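Local structure of hydroxylase (Rhodococcus sp., 2OR0) at residues 107-110 and 115-118; 226-229 and 233-236; 246-251 and 321-326. The protein probably works as a flavin-dependent oxidoreductase of the acyl-CoA dehydrogenase family, putting one atom of molecular oxygen into a substrate at the expense of reduced flavin. One frame throughout, in Å; residues are numbered along the deposited sequence.

In the fold
Interaction 1 is buried and joins two consecutive short helices, 105-109 and 114-121, through leucine and valine packing and one glutamine amide set against backbone carbonyls. Interaction 2, between helices 227-232 and 234-239, lies at the surface; it is made of backbone bonds, a water and an arginine face on a lysine chain, with an acetate at the arginine's edge. Interaction 3, partly buried, is apolar and joins the chain leading into helix 250-277 to the last turn of helix 292-324. Trp107 of interaction 1 packs on Phe246 and Met248 of interaction 3 and on Gln236 of interaction 2. The Gln236 amide probably bonds the carbonyls of Phe246 and Met248, so the three contacts meet around these residues.

Interaction 1: 107-110 and 115-118; sequences WELA and QVQE
The side chains of Leu109 and Gln117 lie alongside each other and point opposite ways, with the two CG atoms 4.1 Å apart. The leucine then divides its two methyls: CD2 rests 4.0 Å from Gln117 CA, while CD1 meets Val116 CG1 at 4.1 Å. Gln117 CG stands anti to the carbonyl carbon (chi1 -52°) and the chain runs on extended, which brings the amide to the carbonyls of Leu109 and Ala110. There Gln117 NE2 gives a weak, bent hydrogen bond to Ala110 O, 2.9 Å long with an N-H...O angle of 124°. Leu109 O is nearly as close to Gln117 NE2, at 3.1 Å, but the angle is too poor for a bond; the stronger partner of this nitrogen is the carbonyl of Ala112, in the connection between the helices. An alanine in place of Gln117 would probably cost the Ala112 carbonyl this donor, leave Ala110 O with Arg241 NH1 and without its weak second bond, and open a gap beside Leu109 CG. In the next shell Arg241 NH1 also bonds Ala110 O, giving this buried oxygen a second donor. Ile120 and Trp121 add to the apolar cover of Leu109, and Ile186 of strand 182-188 touches both Leu109 and Val116. Two short helices with a brief turn between them thus pack against a strand of the sheet, consistent with the border between the N-terminal helical domain and the central beta domain of the acyl-CoA dehydrogenase fold.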
ATOM      1  N   TRP A 107       1.879  10.925  -4.237  1.00 29.46           N
ATOM      2  CA  TRP A 107       1.182  10.891  -5.503  1.00 28.97           C
ATOM      3  C   TRP A 107      -0.098  11.741  -5.438  1.00 29.81           C
ATOM      4  O   TRP A 107      -0.366  12.555  -6.335  1.00 29.35           O
ATOM      5  CB  TRP A 107       0.916   9.439  -5.948  1.00 28.12           C
ATOM      6  CG  TRP A 107       0.206   9.375  -7.250  1.00 28.15           C
ATOM      7  CD1 TRP A 107       0.769   9.394  -8.510  1.00 26.00           C
ATOM      8  CD2 TRP A 107      -1.209   9.279  -7.441  1.00 26.86           C
ATOM      9  NE1 TRP A 107      -0.225   9.332  -9.456  1.00 27.00           N
ATOM     10  CE2 TRP A 107      -1.443   9.271  -8.832  1.00 25.22           C
ATOM     11  CE3 TRP A 107      -2.311   9.209  -6.562  1.00 26.71           C
ATOM     12  CZ2 TRP A 107      -2.731   9.191  -9.372  1.00 26.44           C
ATOM     13  CZ3 TRP A 107      -3.579   9.127  -7.096  1.00 25.78           C
ATOM     14  CH2 TRP A 107      -3.786   9.110  -8.486  1.00 26.56           C
ATOM     15  N   GLU A 108      -0.893  11.559  -4.383  1.00 29.58           N
ATOM     16  CA  GLU A 108      -2.122  12.328  -4.250  1.00 30.23           C
ATOM     17  C   GLU A 108      -1.827  13.816  -3.926  1.00 30.35           C
ATOM     18  O   GLU A 108      -2.475  14.695  -4.461  1.00 30.25           O
ATOM     19  CB  GLU A 108      -3.071  11.741  -3.208  1.00 29.51           C
ATOM     20  CG  GLU A 108      -4.391  12.519  -3.137  1.00 31.27           C
ATOM     21  CD  GLU A 108      -5.424  11.891  -2.226  1.00 33.57           C
ATOM     22  OE1 GLU A 108      -5.210  10.753  -1.757  1.00 36.69           O
ATOM     23  OE2 GLU A 108      -6.460  12.531  -1.974  1.00 33.75           O
ATOM     24  N   LEU A 109      -0.845  14.076  -3.068  1.00 31.04           N
ATOM     25  CA  LEU A 109      -0.517  15.442  -2.702  1.00 31.93           C
ATOM     26  C   LEU A 109      -0.087  16.232  -3.938  1.00 33.32           C
ATOM     27  O   LEU A 109      -0.188  17.454  -3.959  1.00 33.82           O
ATOM     28  CB  LEU A 109       0.608  15.474  -1.691  1.00 31.57           C
ATOM     29  CG  LEU A 109       0.648  16.749  -0.836  1.00 32.24           C
ATOM     30  CD1 LEU A 109      -0.544  16.799   0.165  1.00 30.74           C
ATOM     31  CD2 LEU A 109       1.994  16.870  -0.132  1.00 29.75           C
ATOM     32  N   ALA A 110       0.405  15.527  -4.957  1.00 33.75           N
ATOM     33  CA  ALA A 110       0.873  16.167  -6.179  1.00 33.66           C
ATOM     34  C   ALA A 110      -0.224  17.008  -6.762  1.00 33.73           C
ATOM     35  O   ALA A 110       0.059  18.043  -7.341  1.00 34.30           O
ATOM     36  CB  ALA A 110       1.366  15.150  -7.200  1.00 33.08           C
ATOM     37  N   GLN A 115      -0.055  25.153  -1.889  1.00 35.35           N
ATOM     38  CA  GLN A 115       0.371  25.633  -0.574  1.00 36.12           C
ATOM     39  C   GLN A 115       0.686  24.507   0.433  1.00 35.64           C
ATOM     40  O   GLN A 115       1.630  24.622   1.227  1.00 35.56           O
ATOM     41  CB  GLN A 115      -0.633  26.624   0.012  1.00 36.02           C
ATOM     42  CG  GLN A 115      -0.102  27.371   1.238  1.00 36.37           C
ATOM     43  CD  GLN A 115      -1.100  28.382   1.790  1.00 36.99           C
ATOM     44  OE1 GLN A 115      -2.163  28.612   1.208  1.00 37.45           O
ATOM     45  NE2 GLN A 115      -0.761  28.983   2.926  1.00 38.98           N
ATOM     46  N   VAL A 116      -0.105  23.432   0.410  1.00 35.64           N
ATOM     47  CA  VAL A 116       0.130  22.345   1.359  1.00 34.85           C
ATOM     48  C   VAL A 116       1.366  21.524   0.955  1.00 35.04           C
ATOM     49  O   VAL A 116       2.108  21.037   1.818  1.00 34.72           O
ATOM     50  CB  VAL A 116      -1.159  21.514   1.634  1.00 35.09           C
ATOM     51  CG1 VAL A 116      -1.639  20.784   0.391  1.00 34.84           C
ATOM     52  CG2 VAL A 116      -0.972  20.551   2.847  1.00 34.69           C
ATOM     53  N   GLN A 117       1.612  21.414  -0.356  1.00 35.06           N
ATOM     54  CA  GLN A 117       2.791  20.695  -0.846  1.00 35.10           C
ATOM     55  C   GLN A 117       4.046  21.402  -0.337  1.00 35.59           C
ATOM     56  O   GLN A 117       5.024  20.758   0.045  1.00 35.73           O
ATOM     57  CB  GLN A 117       2.817  20.624  -2.385  1.00 34.19           C
ATOM     58  CG  GLN A 117       1.550  20.098  -3.056  1.00 34.38           C
ATOM     59  CD  GLN A 117       1.753  19.822  -4.540  1.00 35.09           C
ATOM     60  OE1 GLN A 117       2.827  19.380  -4.957  1.00 33.64           O
ATOM     61  NE2 GLN A 117       0.727  20.069  -5.339  1.00 32.53           N
ATOM     62  N   GLU A 118       3.994  22.736  -0.333  1.00 36.54           N
ATOM     63  CA  GLU A 118       5.092  23.575   0.145  1.00 36.48           C
ATOM     64  C   GLU A 118       5.236  23.434   1.665  1.00 36.20           C
ATOM     65  O   GLU A 118       6.346  23.307   2.184  1.00 36.14           O
ATOM     66  CB  GLU A 118       4.840  25.037  -0.291  1.00 37.26           C
ATOM     67  CG  GLU A 118       5.933  26.068   0.052  1.00 40.29           C
ATOM     68  CD  GLU A 118       7.356  25.651  -0.373  1.00 44.94           C
ATOM     69  OE1 GLU A 118       7.526  25.040  -1.455  1.00 45.02           O
ATOM     70  OE2 GLU A 118       8.314  25.959   0.382  1.00 47.87           O
TER

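Interaction 2: 226-229 and 233-236. With ACT (acetate ion), chain C.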
ATOM      1  N   ASN A 226     -11.843  17.172  -1.952  1.00 31.19           N
ATOM      2  CA  ASN A 226     -13.096  16.477  -1.994  1.00 32.31           C
ATOM      3  C   ASN A 226     -12.821  15.008  -2.425  1.00 33.21           C
ATOM      4  O   ASN A 226     -12.297  14.769  -3.528  1.00 33.58           O
ATOM      5  CB  ASN A 226     -13.987  17.227  -2.984  1.00 31.65           C
ATOM      6  CG  ASN A 226     -15.311  16.594  -3.193  1.00 32.82           C
ATOM      7  OD1 ASN A 226     -15.488  15.378  -3.039  1.00 36.48           O
ATOM      8  ND2 ASN A 226     -16.284  17.418  -3.566  1.00 33.46           N
ATOM      9  N   ALA A 227     -13.170  14.040  -1.568  1.00 32.94           N
ATOM     10  CA  ALA A 227     -12.863  12.613  -1.825  1.00 32.82           C
ATOM     11  C   ALA A 227     -13.517  12.053  -3.079  1.00 32.41           C
ATOM     12  O   ALA A 227     -12.913  11.223  -3.746  1.00 31.84           O
ATOM     13  CB  ALA A 227     -13.216  11.722  -0.619  1.00 33.17           C
ATOM     14  N   ALA A 228     -14.745  12.470  -3.380  1.00 32.10           N
ATOM     15  CA  ALA A 228     -15.416  12.014  -4.607  1.00 32.66           C
ATOM     16  C   ALA A 228     -14.728  12.534  -5.883  1.00 33.27           C
ATOM     17  O   ALA A 228     -14.641  11.819  -6.883  1.00 32.85           O
ATOM     18  CB  ALA A 228     -16.896  12.370  -4.606  1.00 32.71           C
ATOM     19  N   LYS A 229     -14.223  13.767  -5.830  1.00 32.73           N
ATOM     20  CA  LYS A 229     -13.448  14.328  -6.931  1.00 32.60           C
ATOM     21  C   LYS A 229     -12.089  13.640  -7.091  1.00 32.36           C
ATOM     22  O   LYS A 229     -11.574  13.541  -8.192  1.00 31.91           O
ATOM     23  CB  LYS A 229     -13.245  15.839  -6.727  1.00 32.36           C
ATOM     24  CG  LYS A 229     -14.547  16.662  -6.861  1.00 32.25           C
ATOM     25  CD  LYS A 229     -14.217  18.178  -6.866  1.00 33.01           C
ATOM     26  CE  LYS A 229     -15.449  18.992  -7.236  1.00 34.49           C
ATOM     27  NZ  LYS A 229     -15.134  20.449  -7.151  1.00 37.31           N
ATOM     28  N   GLY A 233     -11.718  11.582 -10.793  1.00 34.36           N
ATOM     29  CA  GLY A 233     -10.832  12.277 -11.722  1.00 34.86           C
ATOM     30  C   GLY A 233     -10.983  13.792 -11.770  1.00 35.26           C
ATOM     31  O   GLY A 233     -10.122  14.475 -12.325  1.00 35.46           O
ATOM     32  N   ARG A 234     -12.064  14.324 -11.184  1.00 35.44           N
ATOM     33  CA  ARG A 234     -12.277  15.783 -11.120  1.00 35.87           C
ATOM     34  C   ARG A 234     -11.199  16.590 -10.373  1.00 36.09           C
ATOM     35  O   ARG A 234     -10.872  17.709 -10.791  1.00 36.57           O
ATOM     36  CB  ARG A 234     -13.680  16.117 -10.623  1.00 35.76           C
ATOM     37  CG  ARG A 234     -14.765  15.697 -11.580  1.00 37.26           C
ATOM     38  CD  ARG A 234     -16.150  16.010 -11.018  1.00 40.48           C
ATOM     39  NE  ARG A 234     -16.480  15.116  -9.904  1.00 42.59           N
ATOM     40  CZ  ARG A 234     -17.204  15.447  -8.830  1.00 42.84           C
ATOM     41  NH1 ARG A 234     -17.696  16.670  -8.675  1.00 41.86           N
ATOM     42  NH2 ARG A 234     -17.427  14.541  -7.890  1.00 42.89           N
ATOM     43  N   ALA A 235     -10.613  16.050  -9.302  1.00 35.69           N
ATOM     44  CA  ALA A 235      -9.525  16.783  -8.627  1.00 34.88           C
ATOM     45  C   ALA A 235      -8.275  16.909  -9.512  1.00 35.48           C
ATOM     46  O   ALA A 235      -7.570  17.941  -9.507  1.00 34.44           O
ATOM     47  CB  ALA A 235      -9.163  16.144  -7.295  1.00 35.33           C
ATOM     48  N   GLN A 236      -7.989  15.844 -10.256  1.00 35.09           N
ATOM     49  CA  GLN A 236      -6.866  15.846 -11.168  1.00 35.73           C
ATOM     50  C   GLN A 236      -7.093  16.821 -12.347  1.00 36.40           C
ATOM     51  O   GLN A 236      -6.179  17.514 -12.745  1.00 36.75           O
ATOM     52  CB  GLN A 236      -6.609  14.420 -11.658  1.00 35.32           C
ATOM     53  CG  GLN A 236      -5.762  13.618 -10.675  1.00 33.64           C
ATOM     54  CD  GLN A 236      -6.072  12.138 -10.739  1.00 32.56           C
ATOM     55  OE1 GLN A 236      -7.225  11.722 -10.578  1.00 31.76           O
ATOM     56  NE2 GLN A 236      -5.051  11.339 -10.969  1.00 29.93           N
TER
HETATM   57  C   ACT C 601     -19.495  16.514  -5.182  1.00 55.35           C
HETATM   58  O   ACT C 601     -19.773  15.399  -5.678  1.00 55.42           O
HETATM   59  OXT ACT C 601     -19.261  17.413  -6.010  1.00 55.60           O
HETATM   60  CH3 ACT C 601     -19.451  16.784  -3.707  1.00 55.34           C
HETATM   61  O   HOH W   1      -9.019  13.323  -9.306  1.00 33.15           O
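Lys229 and Arg234 face each other across a tight helix-glycine-helix junction, where Gly233 both ends helix 227-232 and serves as N-cap of helix 234-239. Gly233 has a positive phi, at which a CB would be jammed against the preceding carbonyl oxygen. The hub of the turn is Lys229 O. Ala235 N donates to it at 2.9 Å in a nearly straight bond (175°), although it comes from well above the carbonyl plane. Gly233 N adds a weak bond to the same oxygen at 3.3 Å. Water 1 accepts from Gln236 N and lies within donating distance of Lys229 O (2.8 Å) and Gln236 OE1 (2.7 Å), with more acceptors in reach than it has protons. At the start of the first helix Asn226 is the N-cap, its OD1 accepting weakly from Ala228 N at 3.0 Å and, at longer range, from Lys229 N. The side chain of Arg234 runs nearly perpendicular to that of Lys229. Arg234 bends at chi3 (-71°), which lays its guanidinium flat over the lysine chain: Lys229 CG sits over the centre of one face, 3.5 Å from Arg234 CZ. An acetate, probably from the crystallisation liquor, lies at the guanidinium edge. Arg234 NH1 reaches its OXT in a straight bond of 3.2 Å, and NH2 bonds the other oxygen weakly. Each positive charge also has an acid of its own, Asp232 for Arg234 and Glu238 for Lys229, which probably eases their proximity. Around the junction, Ala227 packs on strand 182-188, Ala235 touches Phe111, and Gln236 reaches the chain just before helix 250-277.

Interaction 3: 246-251 and 321-326; sequences FNMPYS and DKVDAG
Asn247 meets Val323 through its CB, which lies 3.7 Å from Val323 CG1. Just before it, Phe246 faces away from 321-326; its ring meets Trp107, and its carbonyl accepts from Gln236. The polar end of Asn247 is not spent on the valine either: ND2 bonds the backbone carbonyls of Glu243 and Arg241, which holds the amide back on its own side and leaves CB as the side-chain atom that touches the valine. Asn247 O also borders the valine, 3.9 Å from Val323 CG2, a van der Waals contact. Met248, a selenomethionine here, comes next. Its first two torsions (chi1 -69°, chi2 -77°) fold the chain so that SE comes to 4.3 Å from Val323 CG2, while its carbonyl accepts from Gln236. Pro249, at the N-cap position of helix 250-277, turns instead to Ile329 and Arg334. On the opposite side Val323 is the one residue of 321-326 to meet this run of chain. With CG1 anti to the backbone N (chi1 179°), CG1 goes to Asn247 CB, while CG2 lies between Asn247 O and Met248 SE. One residue later helix 292-324 ends in a Schellman motif, with Gly326 at positive phi and Gly326 N bonded to Val323 O at 3.0 Å. Helices 250-277 and 292-324 are consecutive members of the helical C-terminal domain of the acyl-CoA dehydrogenase family, and the contact joins the chain leading into the first to the last turn of the second. Its van der Waals contacts, with Asn247 ND2 bonded to backbone carbonyls of its own region, depend on the fit of surfaces and carry no directional bond.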
ATOM      1  N   PHE A 246       0.547  11.616 -12.845  1.00 30.81           N
ATOM      2  CA  PHE A 246      -0.384  12.283 -11.941  1.00 30.41           C
ATOM      3  C   PHE A 246      -1.788  12.325 -12.451  1.00 29.95           C
ATOM      4  O   PHE A 246      -2.682  12.801 -11.759  1.00 30.45           O
ATOM      5  CB  PHE A 246       0.128  13.673 -11.553  1.00 30.34           C
ATOM      6  CG  PHE A 246       1.419  13.624 -10.840  1.00 30.29           C
ATOM      7  CD1 PHE A 246       1.570  12.806  -9.718  1.00 27.90           C
ATOM      8  CD2 PHE A 246       2.510  14.355 -11.289  1.00 30.34           C
ATOM      9  CE1 PHE A 246       2.775  12.738  -9.050  1.00 29.71           C
ATOM     10  CE2 PHE A 246       3.718  14.291 -10.615  1.00 29.80           C
ATOM     11  CZ  PHE A 246       3.850  13.470  -9.488  1.00 31.22           C
ATOM     12  N   ASN A 247      -2.006  11.798 -13.649  1.00 29.55           N
ATOM     13  CA  ASN A 247      -3.361  11.685 -14.139  1.00 29.32           C
ATOM     14  C   ASN A 247      -3.907  10.267 -14.129  1.00 29.12           C
ATOM     15  O   ASN A 247      -4.961  10.002 -14.698  1.00 28.58           O
ATOM     16  CB  ASN A 247      -3.508  12.336 -15.510  1.00 29.44           C
ATOM     17  CG  ASN A 247      -3.311  13.839 -15.448  1.00 30.58           C
ATOM     18  OD1 ASN A 247      -4.276  14.580 -15.267  1.00 31.11           O
ATOM     19  ND2 ASN A 247      -2.062  14.289 -15.585  1.00 30.01           N
HETATM   20  N   MSE A 248      -3.177   9.363 -13.483  1.00 29.30           N
HETATM   21  CA  MSE A 248      -3.630   7.954 -13.317  1.00 30.08           C
HETATM   22  C   MSE A 248      -4.891   7.856 -12.427  1.00 29.85           C
HETATM   23  O   MSE A 248      -5.110   8.715 -11.579  1.00 29.52           O
HETATM   24  CB  MSE A 248      -2.491   7.114 -12.729  1.00 29.06           C
HETATM   25  CG  MSE A 248      -1.313   6.893 -13.687  1.00 30.77           C
HETATM   26 SE   MSE A 248      -1.724   5.543 -15.013  0.75 35.38          SE
HETATM   27  CE  MSE A 248      -1.777   3.935 -13.813  1.00 36.91           C
ATOM     28  N   PRO A 249      -5.749   6.820 -12.636  1.00 30.16           N
ATOM     29  CA  PRO A 249      -6.884   6.698 -11.716  1.00 29.97           C
ATOM     30  C   PRO A 249      -6.441   6.427 -10.276  1.00 30.36           C
ATOM     31  O   PRO A 249      -5.529   5.621 -10.059  1.00 30.50           O
ATOM     32  CB  PRO A 249      -7.650   5.485 -12.267  1.00 30.25           C
ATOM     33  CG  PRO A 249      -7.191   5.381 -13.739  1.00 29.49           C
ATOM     34  CD  PRO A 249      -5.765   5.765 -13.673  1.00 28.83           C
ATOM     35  N   TYR A 250      -7.106   7.078  -9.308  1.00 29.18           N
ATOM     36  CA  TYR A 250      -6.863   6.843  -7.875  1.00 28.43           C
ATOM     37  C   TYR A 250      -7.087   5.354  -7.511  1.00 27.12           C
ATOM     38  O   TYR A 250      -6.302   4.788  -6.772  1.00 27.39           O
ATOM     39  CB  TYR A 250      -7.774   7.757  -7.016  1.00 28.49           C
ATOM     40  CG  TYR A 250      -7.665   7.567  -5.500  1.00 30.03           C
ATOM     41  CD1 TYR A 250      -6.742   8.291  -4.735  1.00 26.23           C
ATOM     42  CD2 TYR A 250      -8.510   6.678  -4.834  1.00 29.33           C
ATOM     43  CE1 TYR A 250      -6.656   8.113  -3.336  1.00 29.64           C
ATOM     44  CE2 TYR A 250      -8.442   6.513  -3.448  1.00 29.83           C
ATOM     45  CZ  TYR A 250      -7.520   7.221  -2.716  1.00 29.61           C
ATOM     46  OH  TYR A 250      -7.496   7.019  -1.348  1.00 34.30           O
ATOM     47  N   SER A 251      -8.136   4.752  -8.057  1.00 26.66           N
ATOM     48  CA  SER A 251      -8.461   3.365  -7.784  1.00 27.39           C
ATOM     49  C   SER A 251      -7.432   2.370  -8.309  1.00 27.61           C
ATOM     50  O   SER A 251      -7.416   1.212  -7.887  1.00 28.11           O
ATOM     51  CB  SER A 251      -9.836   3.004  -8.317  1.00 27.31           C
ATOM     52  OG  SER A 251      -9.878   2.982  -9.737  1.00 28.65           O
ATOM     53  N   ASP A 321      -0.403   3.952 -20.581  1.00 33.66           N
ATOM     54  CA  ASP A 321      -0.399   4.123 -22.043  1.00 35.53           C
ATOM     55  C   ASP A 321      -1.571   4.944 -22.541  1.00 35.79           C
ATOM     56  O   ASP A 321      -1.369   5.866 -23.332  1.00 35.47           O
ATOM     57  CB  ASP A 321      -0.349   2.777 -22.779  1.00 35.58           C
ATOM     58  CG  ASP A 321       1.043   2.192 -22.805  1.00 38.55           C
ATOM     59  OD1 ASP A 321       2.010   2.963 -22.594  1.00 40.82           O
ATOM     60  OD2 ASP A 321       1.182   0.960 -23.028  1.00 42.64           O
ATOM     61  N   LYS A 322      -2.780   4.607 -22.088  1.00 35.91           N
ATOM     62  CA  LYS A 322      -3.952   5.424 -22.380  1.00 37.47           C
ATOM     63  C   LYS A 322      -3.829   6.875 -21.900  1.00 38.20           C
ATOM     64  O   LYS A 322      -4.147   7.801 -22.652  1.00 38.88           O
ATOM     65  CB  LYS A 322      -5.229   4.769 -21.833  1.00 37.95           C
ATOM     66  CG  LYS A 322      -5.602   3.533 -22.596  1.00 40.28           C
ATOM     67  CD  LYS A 322      -6.790   2.796 -22.016  1.00 45.86           C
ATOM     68  CE  LYS A 322      -7.260   1.704 -22.998  1.00 48.67           C
ATOM     69  NZ  LYS A 322      -6.154   0.714 -23.319  1.00 51.75           N
ATOM     70  N   VAL A 323      -3.366   7.085 -20.667  1.00 39.13           N
ATOM     71  CA  VAL A 323      -3.166   8.446 -20.150  1.00 40.05           C
ATOM     72  C   VAL A 323      -2.089   9.227 -20.953  1.00 40.91           C
ATOM     73  O   VAL A 323      -2.305  10.385 -21.300  1.00 40.82           O
ATOM     74  CB  VAL A 323      -2.860   8.478 -18.630  1.00 39.82           C
ATOM     75  CG1 VAL A 323      -2.638   9.886 -18.167  1.00 39.56           C
ATOM     76  CG2 VAL A 323      -4.012   7.851 -17.825  1.00 38.82           C
ATOM     77  N   ASP A 324      -0.962   8.583 -21.251  1.00 41.50           N
ATOM     78  CA  ASP A 324       0.087   9.183 -22.090  1.00 43.00           C
ATOM     79  C   ASP A 324      -0.449   9.580 -23.470  1.00 43.50           C
ATOM     80  O   ASP A 324      -0.049  10.597 -23.999  1.00 44.13           O
ATOM     81  CB  ASP A 324       1.275   8.231 -22.239  1.00 42.65           C
ATOM     82  CG  ASP A 324       2.581   8.950 -22.573  1.00 44.55           C
ATOM     83  OD1 ASP A 324       2.622  10.196 -22.650  1.00 46.54           O
ATOM     84  OD2 ASP A 324       3.599   8.261 -22.751  1.00 45.57           O
ATOM     85  N   ALA A 325      -1.359   8.772 -24.020  1.00 44.12           N
ATOM     86  CA  ALA A 325      -2.005   9.007 -25.318  1.00 45.18           C
ATOM     87  C   ALA A 325      -3.201   9.970 -25.275  1.00 45.93           C
ATOM     88  O   ALA A 325      -3.846  10.221 -26.302  1.00 46.39           O
ATOM     89  CB  ALA A 325      -2.452   7.669 -25.918  1.00 44.59           C
ATOM     90  N   GLY A 326      -3.515  10.486 -24.091  1.00 46.40           N
ATOM     91  CA  GLY A 326      -4.677  11.342 -23.916  1.00 47.30           C
ATOM     92  C   GLY A 326      -6.009  10.646 -24.129  1.00 47.88           C
ATOM     93  O   GLY A 326      -7.015  11.299 -24.440  1.00 47.96           O
TER